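Local coordinates for protein toll (Drosophila melanogaster, PDB 4LXR), which serves as the cell-surface receptor for the cleaved cytokine spaetzle C-106, switching on Toll signalling in embryonic dorsal-ventral patterning and antifungal immunity, at residues L122-T132 with D145-A156. Numbering follows the deposited sequence.
Sequences LHGLKRFRFTT and DMRNLSHLELRA
K126 O takes two backbone N-H groups, S150 N (2.8 Å) from just ahead of the neighbouring strand and H151 N (3.0 Å) from its first residue, and starts a parallel ladder. Further bonds carry it onward, from F128 N to H151 O as far as T132 N to R155 O. On the face bearing R127, R129 and T131, waters link several polar groups: one joins R127 NH2 to E153 OE2, each 2.7 Å away; another bridges R127 NE, F128 O and H151 ND1. The extended R127 runs beside H151 and lays its guanidinium over one face of the imidazole, NH2 3.4 Å from CE1, the two planes 38° apart. R129 bends at chi3 (75°), which brings NH1 to T131 OG1 at 3.2 Å; NH1 also forms a salt bridge with E106 of strand 102-106, while CD packs against the carboxylate of E153. These adjacent strands lie on the concave side of the leucine-rich-repeat solenoid in the Toll ectodomain, where spaetzle C-106 binds and charged residues suit: E153 and R155 form salt bridges with R7 and D55 of one spaetzle chain, and R127 hydrogen-bonds G3 of that chain and T105 of the other. The opposite face, with F128, F130, L152 and L154, turns into the solenoid core, where bulky apolar side chains can pack without leaving polar groups to satisfy. L152 CD1 reaches the edge of the F128 ring, 4.0 Å from CD2, and L149 CD2 packs against F128 CB at 3.8 Å. At the preceding turns, D145 CB sits over the H123 ring face.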
loop_
_atom_site.group_PDB
_atom_site.type_symbol
_atom_site.label_atom_id
_atom_site.label_comp_id
_atom_site.label_asym_id
_atom_site.label_seq_id
_atom_site.Cartn_x
_atom_site.Cartn_y
_atom_site.Cartn_z
ATOM N N LEU A 122 4.442 -9.229 -50.752
ATOM C CA LEU A 122 3.769 -8.940 -49.487
ATOM C C LEU A 122 2.701 -7.851 -49.592
ATOM O O LEU A 122 2.379 -7.192 -48.589
ATOM C CB LEU A 122 4.788 -8.595 -48.387
ATOM C CG LEU A 122 5.654 -9.817 -48.051
ATOM C CD1 LEU A 122 6.720 -9.506 -47.008
ATOM C CD2 LEU A 122 4.770 -10.949 -47.596
ATOM N N HIS A 123 2.159 -7.666 -50.796
ATOM C CA HIS A 123 1.120 -6.655 -51.051
ATOM C C HIS A 123 -0.213 -6.994 -50.370
ATOM O O HIS A 123 -1.094 -6.143 -50.276
ATOM C CB HIS A 123 0.899 -6.448 -52.566
ATOM C CG HIS A 123 2.112 -5.957 -53.292
ATOM N ND1 HIS A 123 3.280 -5.609 -52.642
ATOM C CD2 HIS A 123 2.354 -5.787 -54.614
ATOM C CE1 HIS A 123 4.182 -5.234 -53.534
ATOM N NE2 HIS A 123 3.644 -5.336 -54.738
ATOM N N GLY A 124 -0.350 -8.227 -49.890
ATOM C CA GLY A 124 -1.519 -8.633 -49.120
ATOM C C GLY A 124 -1.571 -8.226 -47.646
ATOM O O GLY A 124 -2.607 -8.426 -46.990
ATOM N N LEU A 125 -0.484 -7.649 -47.128
ATOM C CA LEU A 125 -0.386 -7.313 -45.696
ATOM C C LEU A 125 -1.400 -6.258 -45.258
ATOM O O LEU A 125 -1.694 -5.316 -46.002
ATOM C CB LEU A 125 1.021 -6.819 -45.323
ATOM C CG LEU A 125 2.228 -7.770 -45.355
ATOM C CD1 LEU A 125 3.475 -6.951 -45.130
ATOM C CD2 LEU A 125 2.127 -8.919 -44.292
ATOM N N LYS A 126 -1.928 -6.422 -44.047
ATOM C CA LYS A 126 -2.826 -5.425 -43.467
ATOM C C LYS A 126 -2.051 -4.510 -42.550
ATOM O O LYS A 126 -2.462 -3.393 -42.260
ATOM C CB LYS A 126 -3.986 -6.086 -42.713
ATOM C CG LYS A 126 -5.148 -6.472 -43.622
ATOM C CD LYS A 126 -5.538 -7.922 -43.429
ATOM C CE LYS A 126 -6.732 -8.287 -44.312
ATOM N NZ LYS A 126 -6.790 -9.752 -44.610
ATOM N N ARG A 127 -0.905 -4.982 -42.095
ATOM C CA ARG A 127 -0.192 -4.247 -41.075
ATOM C C ARG A 127 1.295 -4.383 -41.299
ATOM O O ARG A 127 1.798 -5.473 -41.496
ATOM C CB ARG A 127 -0.590 -4.752 -39.667
ATOM C CG ARG A 127 0.115 -3.976 -38.543
ATOM C CD ARG A 127 -0.550 -4.100 -37.159
ATOM N NE ARG A 127 0.028 -3.117 -36.240
ATOM C CZ ARG A 127 -0.346 -2.933 -34.977
ATOM N NH1 ARG A 127 -1.314 -3.680 -34.449
ATOM N NH2 ARG A 127 0.258 -2.000 -34.240
ATOM N N PHE A 128 2.011 -3.272 -41.249
ATOM C CA PHE A 128 3.445 -3.324 -41.477
ATOM C C PHE A 128 4.106 -2.340 -40.550
ATOM O O PHE A 128 3.616 -1.229 -40.404
ATOM C CB PHE A 128 3.770 -2.995 -42.950
ATOM C CG PHE A 128 5.232 -2.763 -43.221
ATOM C CD1 PHE A 128 6.147 -3.817 -43.155
ATOM C CD2 PHE A 128 5.694 -1.491 -43.576
ATOM C CE1 PHE A 128 7.508 -3.614 -43.425
ATOM C CE2 PHE A 128 7.062 -1.268 -43.860
ATOM C CZ PHE A 128 7.973 -2.326 -43.772
ATOM N N ARG A 129 5.211 -2.746 -39.923
ATOM C CA ARG A 129 5.989 -1.837 -39.090
ATOM C C ARG A 129 7.463 -1.942 -39.430
ATOM O O ARG A 129 8.007 -3.040 -39.516
ATOM C CB ARG A 129 5.798 -2.120 -37.591
ATOM C CG ARG A 129 6.900 -1.449 -36.744
ATOM C CD ARG A 129 6.464 -1.144 -35.284
ATOM N NE ARG A 129 6.419 -2.325 -34.431
ATOM C CZ ARG A 129 7.460 -2.864 -33.785
ATOM N NH1 ARG A 129 8.697 -2.362 -33.902
ATOM N NH2 ARG A 129 7.257 -3.933 -33.011
ATOM N N PHE A 130 8.113 -0.799 -39.606
ATOM C CA PHE A 130 9.551 -0.772 -39.821
ATOM C C PHE A 130 10.168 0.144 -38.778
ATOM O O PHE A 130 9.775 1.312 -38.642
ATOM C CB PHE A 130 9.884 -0.248 -41.230
ATOM C CG PHE A 130 11.356 -0.149 -41.507
ATOM C CD1 PHE A 130 12.185 -1.262 -41.345
ATOM C CD2 PHE A 130 11.911 1.038 -41.942
ATOM C CE1 PHE A 130 13.554 -1.189 -41.595
ATOM C CE2 PHE A 130 13.294 1.135 -42.204
ATOM C CZ PHE A 130 14.116 0.020 -42.033
ATOM N N THR A 131 11.173 -0.358 -38.078
ATOM C CA THR A 131 11.695 0.366 -36.926
ATOM C C THR A 131 13.195 0.196 -36.874
ATOM O O THR A 131 13.699 -0.933 -36.944
ATOM C CB THR A 131 11.062 -0.182 -35.630
ATOM O OG1 THR A 131 9.668 0.168 -35.601
ATOM C CG2 THR A 131 11.760 0.368 -34.387
ATOM N N THR A 132 13.915 1.303 -36.755
ATOM C CA THR A 132 15.372 1.232 -36.700
ATOM C C THR A 132 15.918 2.480 -36.031
ATOM O O THR A 132 15.286 3.527 -36.079
ATOM C CB THR A 132 16.010 1.096 -38.111
ATOM O OG1 THR A 132 17.432 0.948 -37.980
ATOM C CG2 THR A 132 15.721 2.332 -38.986
ATOM N N ASP A 145 1.874 -0.266 -54.264
ATOM C CA ASP A 145 0.910 -1.352 -54.369
ATOM C C ASP A 145 0.482 -1.966 -53.036
ATOM O O ASP A 145 -0.106 -3.050 -53.035
ATOM C CB ASP A 145 1.403 -2.472 -55.297
ATOM C CG ASP A 145 1.662 -1.994 -56.725
ATOM O OD1 ASP A 145 1.065 -0.976 -57.155
ATOM O OD2 ASP A 145 2.486 -2.650 -57.407
ATOM N N MET A 146 0.755 -1.304 -51.911
ATOM C CA MET A 146 0.320 -1.849 -50.621
ATOM C C MET A 146 -1.134 -1.450 -50.369
ATOM O O MET A 146 -1.436 -0.795 -49.360
ATOM C CB MET A 146 1.219 -1.366 -49.472
ATOM C CG MET A 146 2.690 -1.786 -49.594
ATOM S SD MET A 146 2.936 -3.577 -49.459
ATOM C CE MET A 146 2.677 -3.847 -47.706
ATOM N N ARG A 147 -2.025 -1.835 -51.283
ATOM C CA ARG A 147 -3.408 -1.359 -51.255
ATOM C C ARG A 147 -4.289 -2.104 -50.238
ATOM O O ARG A 147 -5.490 -1.845 -50.141
ATOM C CB ARG A 147 -4.031 -1.358 -52.668
ATOM C CG ARG A 147 -3.411 -0.318 -53.635
ATOM C CD ARG A 147 -4.352 0.091 -54.786
ATOM N NE ARG A 147 -3.763 1.126 -55.652
ATOM C CZ ARG A 147 -4.032 2.430 -55.566
ATOM N NH1 ARG A 147 -4.890 2.876 -54.653
ATOM N NH2 ARG A 147 -3.443 3.294 -56.387
ATOM N N ASN A 148 -3.681 -3.009 -49.470
ATOM C CA ASN A 148 -4.377 -3.706 -48.392
ATOM C C ASN A 148 -4.013 -3.232 -46.994
ATOM O O ASN A 148 -4.658 -3.626 -46.014
ATOM C CB ASN A 148 -4.104 -5.196 -48.479
ATOM C CG ASN A 148 -5.337 -5.979 -48.781
ATOM O OD1 ASN A 148 -5.857 -5.932 -49.903
ATOM N ND2 ASN A 148 -5.825 -6.715 -47.783
ATOM N N LEU A 149 -2.969 -2.416 -46.894
ATOM C CA LEU A 149 -2.525 -1.947 -45.602
ATOM C C LEU A 149 -3.598 -1.120 -44.895
ATOM O O LEU A 149 -4.111 -0.150 -45.451
ATOM C CB LEU A 149 -1.262 -1.104 -45.732
ATOM C CG LEU A 149 0.135 -1.705 -45.769
ATOM C CD1 LEU A 149 1.144 -0.557 -45.663
ATOM C CD2 LEU A 149 0.357 -2.751 -44.642
ATOM N N SER A 150 -3.920 -1.486 -43.658
ATOM C CA SER A 150 -4.796 -0.649 -42.862
ATOM C C SER A 150 -4.009 0.043 -41.757
ATOM O O SER A 150 -4.438 1.076 -41.240
ATOM C CB SER A 150 -5.969 -1.460 -42.297
ATOM O OG SER A 150 -5.574 -2.243 -41.203
ATOM N N HIS A 151 -2.838 -0.496 -41.412
ATOM C CA HIS A 151 -2.064 0.052 -40.282
ATOM C C HIS A 151 -0.588 0.116 -40.642
ATOM O O HIS A 151 0.010 -0.884 -41.014
ATOM C CB HIS A 151 -2.270 -0.774 -39.004
ATOM C CG HIS A 151 -1.703 -0.137 -37.763
ATOM N ND1 HIS A 151 -0.347 0.066 -37.571
ATOM C CD2 HIS A 151 -2.312 0.324 -36.642
ATOM C CE1 HIS A 151 -0.152 0.647 -36.399
ATOM N NE2 HIS A 151 -1.325 0.807 -35.810
ATOM N N LEU A 152 -0.008 1.304 -40.528
ATOM C CA LEU A 152 1.353 1.531 -40.968
ATOM C C LEU A 152 2.103 2.186 -39.839
ATOM O O LEU A 152 1.617 3.163 -39.261
ATOM C CB LEU A 152 1.376 2.485 -42.195
ATOM C CG LEU A 152 2.755 3.049 -42.599
ATOM C CD1 LEU A 152 3.672 1.893 -43.092
ATOM C CD2 LEU A 152 2.638 4.138 -43.686
ATOM N N GLU A 153 3.298 1.686 -39.549
ATOM C CA GLU A 153 4.150 2.333 -38.580
ATOM C C GLU A 153 5.547 2.415 -39.120
ATOM O O GLU A 153 6.103 1.414 -39.565
ATOM C CB GLU A 153 4.155 1.568 -37.215
ATOM C CG GLU A 153 5.139 2.192 -36.170
ATOM C CD GLU A 153 4.896 1.672 -34.715
ATOM O OE1 GLU A 153 5.764 1.850 -33.821
ATOM O OE2 GLU A 153 3.839 1.065 -34.474
ATOM N N LEU A 154 6.134 3.608 -39.063
ATOM C CA LEU A 154 7.491 3.789 -39.553
ATOM C C LEU A 154 8.197 4.577 -38.512
ATOM O O LEU A 154 7.725 5.624 -38.075
ATOM C CB LEU A 154 7.538 4.556 -40.900
ATOM C CG LEU A 154 6.886 3.874 -42.086
ATOM C CD1 LEU A 154 6.890 4.808 -43.314
ATOM C CD2 LEU A 154 7.630 2.599 -42.397
ATOM N N ARG A 155 9.355 4.086 -38.116
ATOM C CA ARG A 155 10.137 4.779 -37.127
ATOM C C ARG A 155 11.588 4.710 -37.539
ATOM O O ARG A 155 12.230 3.675 -37.373
ATOM C CB ARG A 155 9.972 4.140 -35.745
ATOM C CG ARG A 155 10.607 4.999 -34.680
ATOM C CD ARG A 155 10.425 4.508 -33.305
ATOM N NE ARG A 155 9.069 4.569 -32.750
ATOM C CZ ARG A 155 8.866 4.557 -31.433
ATOM N NH1 ARG A 155 9.926 4.536 -30.644
ATOM N NH2 ARG A 155 7.649 4.577 -30.897
ATOM N N ALA A 156 12.110 5.813 -38.065
ATOM C CA ALA A 156 13.463 5.798 -38.595
ATOM C C ALA A 156 14.117 7.179 -38.642
ATOM O O ALA A 156 14.831 7.492 -39.608
ATOM C CB ALA A 156 13.447 5.177 -39.982
HETATM O O HOH W 1 -1.056 -4.013 -48.491
HETATM O O HOH W 2 1.832 -1.289 -38.156
HETATM O O HOH W 3 2.596 -1.159 -35.414
HETATM O O HOH W 4 8.174 1.909 -33.734
#